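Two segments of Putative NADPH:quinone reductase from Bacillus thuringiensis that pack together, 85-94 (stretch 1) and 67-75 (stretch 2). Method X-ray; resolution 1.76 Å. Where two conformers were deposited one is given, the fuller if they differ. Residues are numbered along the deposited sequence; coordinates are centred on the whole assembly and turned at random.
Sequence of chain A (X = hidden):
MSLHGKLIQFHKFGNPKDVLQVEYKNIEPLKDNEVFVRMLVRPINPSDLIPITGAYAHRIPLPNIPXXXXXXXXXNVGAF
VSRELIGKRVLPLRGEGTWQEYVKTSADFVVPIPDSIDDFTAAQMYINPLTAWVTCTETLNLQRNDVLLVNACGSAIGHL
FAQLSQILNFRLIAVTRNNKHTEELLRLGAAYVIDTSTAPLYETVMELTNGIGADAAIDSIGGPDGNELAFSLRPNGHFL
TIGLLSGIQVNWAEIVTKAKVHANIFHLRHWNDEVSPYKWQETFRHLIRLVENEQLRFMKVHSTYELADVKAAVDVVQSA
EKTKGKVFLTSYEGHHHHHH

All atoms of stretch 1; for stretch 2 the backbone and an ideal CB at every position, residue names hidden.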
ATOM      1  N   LEU A  85       7.447  -6.916 -25.762  1.00 39.51           N
ATOM      2  CA  LEU A  85       6.909  -6.176 -24.639  1.00 38.27           C
ATOM      3  C   LEU A  85       6.369  -4.826 -25.071  1.00 36.49           C
ATOM      4  O   LEU A  85       5.485  -4.288 -24.422  1.00 36.05           O
ATOM      5  CB  LEU A  85       7.995  -5.987 -23.583  1.00 38.37           C
ATOM      6  CG  LEU A  85       7.603  -5.970 -22.107  1.00 40.51           C
ATOM      7  CD1 LEU A  85       6.833  -7.213 -21.658  1.00 42.60           C
ATOM      8  CD2 LEU A  85       8.865  -5.806 -21.251  1.00 39.83           C
ATOM      9  N   ILE A  86       6.899  -4.262 -26.155  1.00 34.93           N
ATOM     10  CA  ILE A  86       6.431  -2.955 -26.597  1.00 34.30           C
ATOM     11  C   ILE A  86       4.932  -2.994 -26.902  1.00 33.88           C
ATOM     12  O   ILE A  86       4.453  -3.911 -27.556  1.00 33.83           O
ATOM     13  CB  ILE A  86       7.251  -2.401 -27.794  1.00 33.96           C
ATOM     14  CG1 ILE A  86       8.675  -2.094 -27.320  1.00 34.06           C
ATOM     15  CG2 ILE A  86       6.596  -1.153 -28.350  1.00 33.52           C
ATOM     16  CD1 ILE A  86       9.678  -1.986 -28.419  1.00 32.91           C
ATOM     17  N   GLY A  87       4.188  -2.010 -26.399  1.00 32.72           N
ATOM     18  CA  GLY A  87       2.750  -2.002 -26.597  1.00 31.35           C
ATOM     19  C   GLY A  87       1.944  -2.609 -25.465  1.00 30.42           C
ATOM     20  O   GLY A  87       0.736  -2.389 -25.401  1.00 30.43           O
ATOM     21  N   LYS A  88       2.594  -3.368 -24.575  1.00 30.13           N
ATOM     22  CA  LYS A  88       1.904  -4.074 -23.472  1.00 28.89           C
ATOM     23  C   LYS A  88       1.590  -3.102 -22.324  1.00 27.90           C
ATOM     24  O   LYS A  88       2.360  -2.204 -22.085  1.00 26.29           O
ATOM     25  CB  LYS A  88       2.765  -5.218 -22.925  1.00 30.24           C
ATOM     26  CG  LYS A  88       2.957  -6.440 -23.861  1.00 33.76           C
ATOM     27  CD  LYS A  88       1.732  -7.349 -23.907  1.00 38.38           C
ATOM     28  CE  LYS A  88       2.029  -8.631 -24.707  1.00 41.85           C
ATOM     29  NZ  LYS A  88       2.528  -8.298 -26.069  1.00 42.68           N
ATOM     30  N   ARG A  89       0.458  -3.297 -21.636  1.00 26.47           N
ATOM     31  CA  ARG A  89       0.135  -2.559 -20.403  1.00 25.26           C
ATOM     32  C   ARG A  89       0.794  -3.272 -19.219  1.00 23.60           C
ATOM     33  O   ARG A  89       0.638  -4.478 -19.047  1.00 22.74           O
ATOM     34  CB  ARG A  89      -1.393  -2.486 -20.162  1.00 25.77           C
ATOM     35  CG  ARG A  89      -1.939  -1.044 -20.123  1.00 31.33           C
ATOM     36  CD  ARG A  89      -3.432  -0.874 -19.711  1.00 31.27           C
ATOM     37  NE  ARG A  89      -4.126  -2.128 -19.829  1.00 28.10           N
ATOM     38  CZ  ARG A  89      -4.969  -2.592 -18.923  1.00 27.95           C
ATOM     39  NH1 ARG A  89      -5.481  -3.790 -19.089  1.00 29.53           N
ATOM     40  NH2 ARG A  89      -5.266  -1.876 -17.842  1.00 24.36           N
ATOM     41  N   VAL A  90       1.504  -2.499 -18.400  1.00 22.73           N
ATOM     42  CA  VAL A  90       2.354  -3.032 -17.343  1.00 22.36           C
ATOM     43  C   VAL A  90       2.371  -2.111 -16.125  1.00 21.45           C
ATOM     44  O   VAL A  90       2.111  -0.908 -16.257  1.00 20.92           O
ATOM     45  CB  VAL A  90       3.849  -3.182 -17.811  1.00 23.02           C
ATOM     46  CG1 VAL A  90       3.942  -4.070 -19.079  1.00 24.48           C
ATOM     47  CG2 VAL A  90       4.529  -1.872 -18.025  1.00 24.16           C
ATOM     48  N   LEU A  91       2.723  -2.677 -14.971  1.00 21.86           N
ATOM     49  CA  LEU A  91       3.135  -1.827 -13.831  1.00 21.44           C
ATOM     50  C   LEU A  91       4.662  -1.711 -13.827  1.00 22.12           C
ATOM     51  O   LEU A  91       5.351  -2.725 -13.643  1.00 21.95           O
ATOM     52  CB  LEU A  91       2.665  -2.419 -12.491  1.00 21.87           C
ATOM     53  CG  LEU A  91       1.235  -2.960 -12.443  1.00 19.56           C
ATOM     54  CD1 LEU A  91       0.970  -3.584 -11.042  1.00 20.77           C
ATOM     55  CD2 LEU A  91       0.166  -1.903 -12.819  1.00 23.68           C
ATOM     56  N   PRO A  92       5.193  -0.505 -14.051  1.00 21.63           N
ATOM     57  CA  PRO A  92       6.675  -0.433 -14.034  1.00 22.40           C
ATOM     58  C   PRO A  92       7.235  -0.139 -12.619  1.00 21.49           C
ATOM     59  O   PRO A  92       7.475   1.024 -12.262  1.00 22.95           O
ATOM     60  CB  PRO A  92       6.947   0.695 -14.994  1.00 22.30           C
ATOM     61  CG  PRO A  92       5.761   1.642 -14.855  1.00 22.55           C
ATOM     62  CD  PRO A  92       4.573   0.771 -14.511  1.00 22.34           C
ATOM     63  N   LEU A  93       7.392  -1.176 -11.814  1.00 22.55           N
ATOM     64  CA  LEU A  93       7.611  -0.990 -10.366  1.00 21.74           C
ATOM     65  C   LEU A  93       9.091  -1.100 -10.027  1.00 21.85           C
ATOM     66  O   LEU A  93       9.870  -1.572 -10.847  1.00 22.98           O
ATOM     67  CB  LEU A  93       6.764  -1.993  -9.578  1.00 21.45           C
ATOM     68  CG  LEU A  93       5.276  -2.050  -9.935  1.00 20.88           C
ATOM     69  CD1 LEU A  93       4.521  -3.142  -9.161  1.00 20.25           C
ATOM     70  CD2 LEU A  93       4.603  -0.669  -9.673  1.00 18.80           C
ATOM     71  N   ARG A  94       9.465  -0.622  -8.840  1.00 22.26           N
ATOM     72  CA  ARG A  94      10.833  -0.751  -8.276  1.00 22.15           C
ATOM     73  C   ARG A  94      11.887  -0.127  -9.164  1.00 23.42           C
ATOM     74  O   ARG A  94      13.027  -0.641  -9.265  1.00 24.43           O
ATOM     75  CB  ARG A  94      11.154  -2.238  -7.997  1.00 21.87           C
ATOM     76  CG  ARG A  94      10.160  -2.889  -7.066  1.00 21.09           C
ATOM     77  CD  ARG A  94      10.372  -4.395  -6.817  1.00 21.83           C
ATOM     78  NE  ARG A  94      11.720  -4.715  -6.320  1.00 22.43           N
ATOM     79  CZ  ARG A  94      12.100  -5.954  -6.023  1.00 22.45           C
ATOM     80  NH1 ARG A  94      11.215  -6.950  -6.108  1.00 21.80           N
ATOM     81  NH2 ARG A  94      13.351  -6.194  -5.637  1.00 21.32           N
ATOM     82  N   UNK A  67       6.006   8.742  -6.017  1.00 20.98           N
ATOM     83  CA  UNK A  67       5.121   7.734  -6.605  1.00 20.66           C
ATOM     84  C   UNK A  67       5.724   6.343  -6.695  1.00 19.42           C
ATOM     85  O   UNK A  67       6.762   6.105  -7.327  1.00 20.07           O
ATOM     86  CB  UNK A  67       4.703   8.181  -8.007  1.00 20.66           C
ATOM     87  N   UNK A  68       5.057   5.408  -6.045  1.00 20.10           N
ATOM     88  CA  UNK A  68       5.535   4.012  -6.042  1.00 18.47           C
ATOM     89  C   UNK A  68       4.785   3.131  -6.978  1.00 19.25           C
ATOM     90  O   UNK A  68       5.231   1.988  -7.245  1.00 18.84           O
ATOM     91  CB  UNK A  68       5.446   3.417  -4.635  1.00 18.47           C
ATOM     92  N   UNK A  69       3.622   3.562  -7.441  1.00 19.59           N
ATOM     93  CA  UNK A  69       2.866   2.651  -8.311  1.00 19.78           C
ATOM     94  C   UNK A  69       2.068   3.334  -9.432  1.00 19.58           C
ATOM     95  O   UNK A  69       2.017   4.569  -9.527  1.00 18.76           O
ATOM     96  CB  UNK A  69       1.901   1.832  -7.452  1.00 19.78           C
ATOM     97  N   UNK A  70       1.457   2.517 -10.269  1.00 18.27           N
ATOM     98  CA  UNK A  70       0.670   2.989 -11.415  1.00 18.38           C
ATOM     99  C   UNK A  70       0.846   2.063 -12.610  1.00 19.58           C
ATOM    100  O   UNK A  70       1.655   1.123 -12.572  1.00 19.81           O
ATOM    101  CB  UNK A  70       1.073   4.416 -11.794  1.00 18.38           C
ATOM    102  N   UNK A  71       0.111   2.360 -13.679  1.00 19.66           N
ATOM    103  CA  UNK A  71       0.086   1.499 -14.848  1.00 20.42           C
ATOM    104  C   UNK A  71       0.402   2.357 -16.074  1.00 20.34           C
ATOM    105  O   UNK A  71       0.075   3.546 -16.103  1.00 21.35           O
ATOM    106  CB  UNK A  71      -1.266   0.796 -14.992  1.00 20.42           C
ATOM    107  N   UNK A  72       1.036   1.752 -17.079  1.00 20.12           N
ATOM    108  CA  UNK A  72       1.319   2.468 -18.334  1.00 20.68           C
ATOM    109  C   UNK A  72       1.554   1.482 -19.465  1.00 21.18           C
ATOM    110  O   UNK A  72       1.360   0.268 -19.291  1.00 21.35           O
ATOM    111  CB  UNK A  72       2.534   3.384 -18.176  1.00 20.68           C
ATOM    112  N   UNK A  73       1.969   2.022 -20.617  1.00 22.24           N
ATOM    113  CA  UNK A  73       2.203   1.238 -21.849  1.00 24.08           C
ATOM    114  C   UNK A  73       3.679   1.259 -22.189  1.00 23.83           C
ATOM    115  O   UNK A  73       4.274   2.324 -22.238  1.00 23.62           O
ATOM    116  CB  UNK A  73       1.383   1.784 -23.020  1.00 24.08           C
ATOM    117  N   UNK A  74       4.264   0.084 -22.426  1.00 24.09           N
ATOM    118  CA  UNK A  74       5.658   0.005 -22.786  1.00 24.97           C
ATOM    119  C   UNK A  74       5.815   0.618 -24.159  1.00 26.02           C
ATOM    120  O   UNK A  74       5.094   0.220 -25.084  1.00 26.24           O
ATOM    121  CB  UNK A  74       6.167  -1.437 -22.754  1.00 24.97           C
ATOM    122  N   UNK A  75       6.726   1.586 -24.265  1.00 27.08           N
ATOM    123  CA  UNK A  75       7.026   2.300 -25.525  0.50 28.62           C
ATOM    124  C   UNK A  75       8.338   1.849 -26.144  1.00 29.21           C
ATOM    125  O   UNK A  75       8.525   1.932 -27.377  1.00 30.40           O
ATOM    126  CB  UNK A  75       7.076   3.810 -25.281  0.50 28.62           C
TER

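Strand 89-92 pairs antiparallel with the part of a longer strand that lies at 71-75, and most of the polar contact is made by backbone, so side chains at many positions of the second stretch are chosen by space and by backbone angles.

Position 67 has a phi of 105°, which by itself favours glycine, and an ideal CB there finds nothing of stretch 1 within 5.5 Å. The residue is Gly-67. Position 68 has ordinary angles and a CB pointing sideways, again with no near neighbour, so this contact would tolerate many side chains. It is Tyr-68, whose contribution is its backbone: one water donates to Tyr-68 O (2.7 Å from the water O) and accepts from Arg-94 N (2.9 Å from the water O), joining the ends of the stretches.

At position 69 the ideal CB lies 4.3 Å from Leu-93 CD2, but CA-to-CB runs sideways, so a side chain could touch the leucine with its base and lead its end elsewhere. Glu-69 does this: its CB is 4.1 Å from Leu-93 CD2, while its carboxylate is hydrogen-bonded elsewhere in the structure.

Position 70 is decided by its backbone. With phi/psi of 143/176, a CB would be jammed against the preceding carbonyl O, which calls for glycine. In Gly-70 the carbonyl O takes a CA-H...O contact from Leu-91 CA at 3.5 Å, but finds no hydrogen-bond partner.

Position 71 has extended angles and an ideal CB 3.7 Å from Leu-91 CD2, so a compact apolar residue, valine, isoleucine or alanine, would fit. Val-71 packs its CB 3.8 Å from Leu-91 CD2, and its CG2 comes 4.2 Å from Arg-89 CG.

Position 72 is extended and pairs with Val-90, its N giving a hydrogen bond to Val-90 O (3.0 Å) and its O accepting one from Val-90 N (2.9 Å). An ideal CB would stand 4.7 Å from Val-90 O and 4.9 Å from Pro-92 CD, so the visible atoms leave room for a small side chain and do not demand glycine. The residue is Gly-72.

Position 73 lies opposite Arg-89, their CB atoms on the same face of the sheet. The arginine's aliphatic portion offers a surface for a branched or long apolar chain. Ile-73 takes it, with CD1 just 3.2 Å from Arg-89 CG and CG2 3.8 Å from Gly-87 O.

Position 74 points toward stretch 1, into the turn formed by Leu-85 to Lys-88. Its N donates to Lys-88 O (3.0 Å) and its O accepts from Gly-87 N (2.7 Å). The ideal CB is only 3.4 Å from Leu-85 O, with apolar side chains around it, so a modest aliphatic residue suits. Val-74 has the largest covered area of its stretch: CG2 meets Val-90 CG1 at 3.7 Å and Leu-85 CG at 4.2 Å, and CG1 meets Ile-86 CG1 at 4.2 Å.

At position 75 the CB points away, so stretch 1 sets little constraint and a polar residue is acceptable. Glu-75 touches stretch 1 through its O, 3.8 Å from Ile-86 CG2.

Stretch 2 (67-75) GYEGVGIVE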
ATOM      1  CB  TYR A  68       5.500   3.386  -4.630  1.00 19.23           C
ATOM      2  CG  TYR A  68       6.572   3.938  -3.755  1.00 21.80           C
ATOM      3  CD1 TYR A  68       7.892   3.515  -3.888  1.00 27.19           C
ATOM      4  CD2 TYR A  68       6.294   4.963  -2.857  1.00 23.93           C
ATOM      5  CE1 TYR A  68       8.907   4.023  -3.083  1.00 28.63           C
ATOM      6  CE2 TYR A  68       7.314   5.479  -2.026  1.00 26.00           C
ATOM      7  CZ  TYR A  68       8.605   5.013  -2.158  1.00 29.00           C
ATOM      8  OH  TYR A  68       9.626   5.525  -1.388  1.00 30.10           O
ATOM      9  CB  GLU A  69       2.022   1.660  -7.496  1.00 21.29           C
ATOM     10  CG  GLU A  69       0.830   2.240  -6.841  1.00 23.43           C
ATOM     11  CD  GLU A  69      -0.033   1.185  -6.133  1.00 26.37           C
ATOM     12  OE1 GLU A  69      -0.418   1.475  -5.010  1.00 26.07           O
ATOM     13  OE2 GLU A  69      -0.361   0.102  -6.694  1.00 25.04           O
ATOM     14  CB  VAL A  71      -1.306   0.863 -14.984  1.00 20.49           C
ATOM     15  CG1 VAL A  71      -2.370   1.940 -15.221  1.00 20.68           C
ATOM     16  CG2 VAL A  71      -1.340  -0.186 -16.101  1.00 21.43           C
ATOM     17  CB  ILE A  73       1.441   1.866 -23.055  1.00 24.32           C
ATOM     18  CG1 ILE A  73      -0.046   1.931 -22.774  1.00 26.20           C
ATOM     19  CG2 ILE A  73       1.774   1.102 -24.380  1.00 28.19           C
ATOM     20  CD1 ILE A  73      -0.633   0.574 -22.551  1.00 29.89           C
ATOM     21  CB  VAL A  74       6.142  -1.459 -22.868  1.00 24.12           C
ATOM     22  CG1 VAL A  74       7.612  -1.552 -23.307  1.00 25.81           C
ATOM     23  CG2 VAL A  74       5.936  -2.198 -21.555  1.00 23.80           C
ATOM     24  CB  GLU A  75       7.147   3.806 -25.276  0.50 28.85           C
ATOM     25  CG  GLU A  75       5.897   4.480 -24.796  0.50 31.32           C
ATOM     26  CD  GLU A  75       4.969   4.887 -25.910  0.50 34.55           C
ATOM     27  OE1 GLU A  75       4.386   3.995 -26.568  0.50 35.40           O
ATOM     28  OE2 GLU A  75       4.813   6.112 -26.101  0.50 36.30           O
TER
HETATM   29  O   HOH W   1       7.874   1.360  -7.444  1.00 22.59           O
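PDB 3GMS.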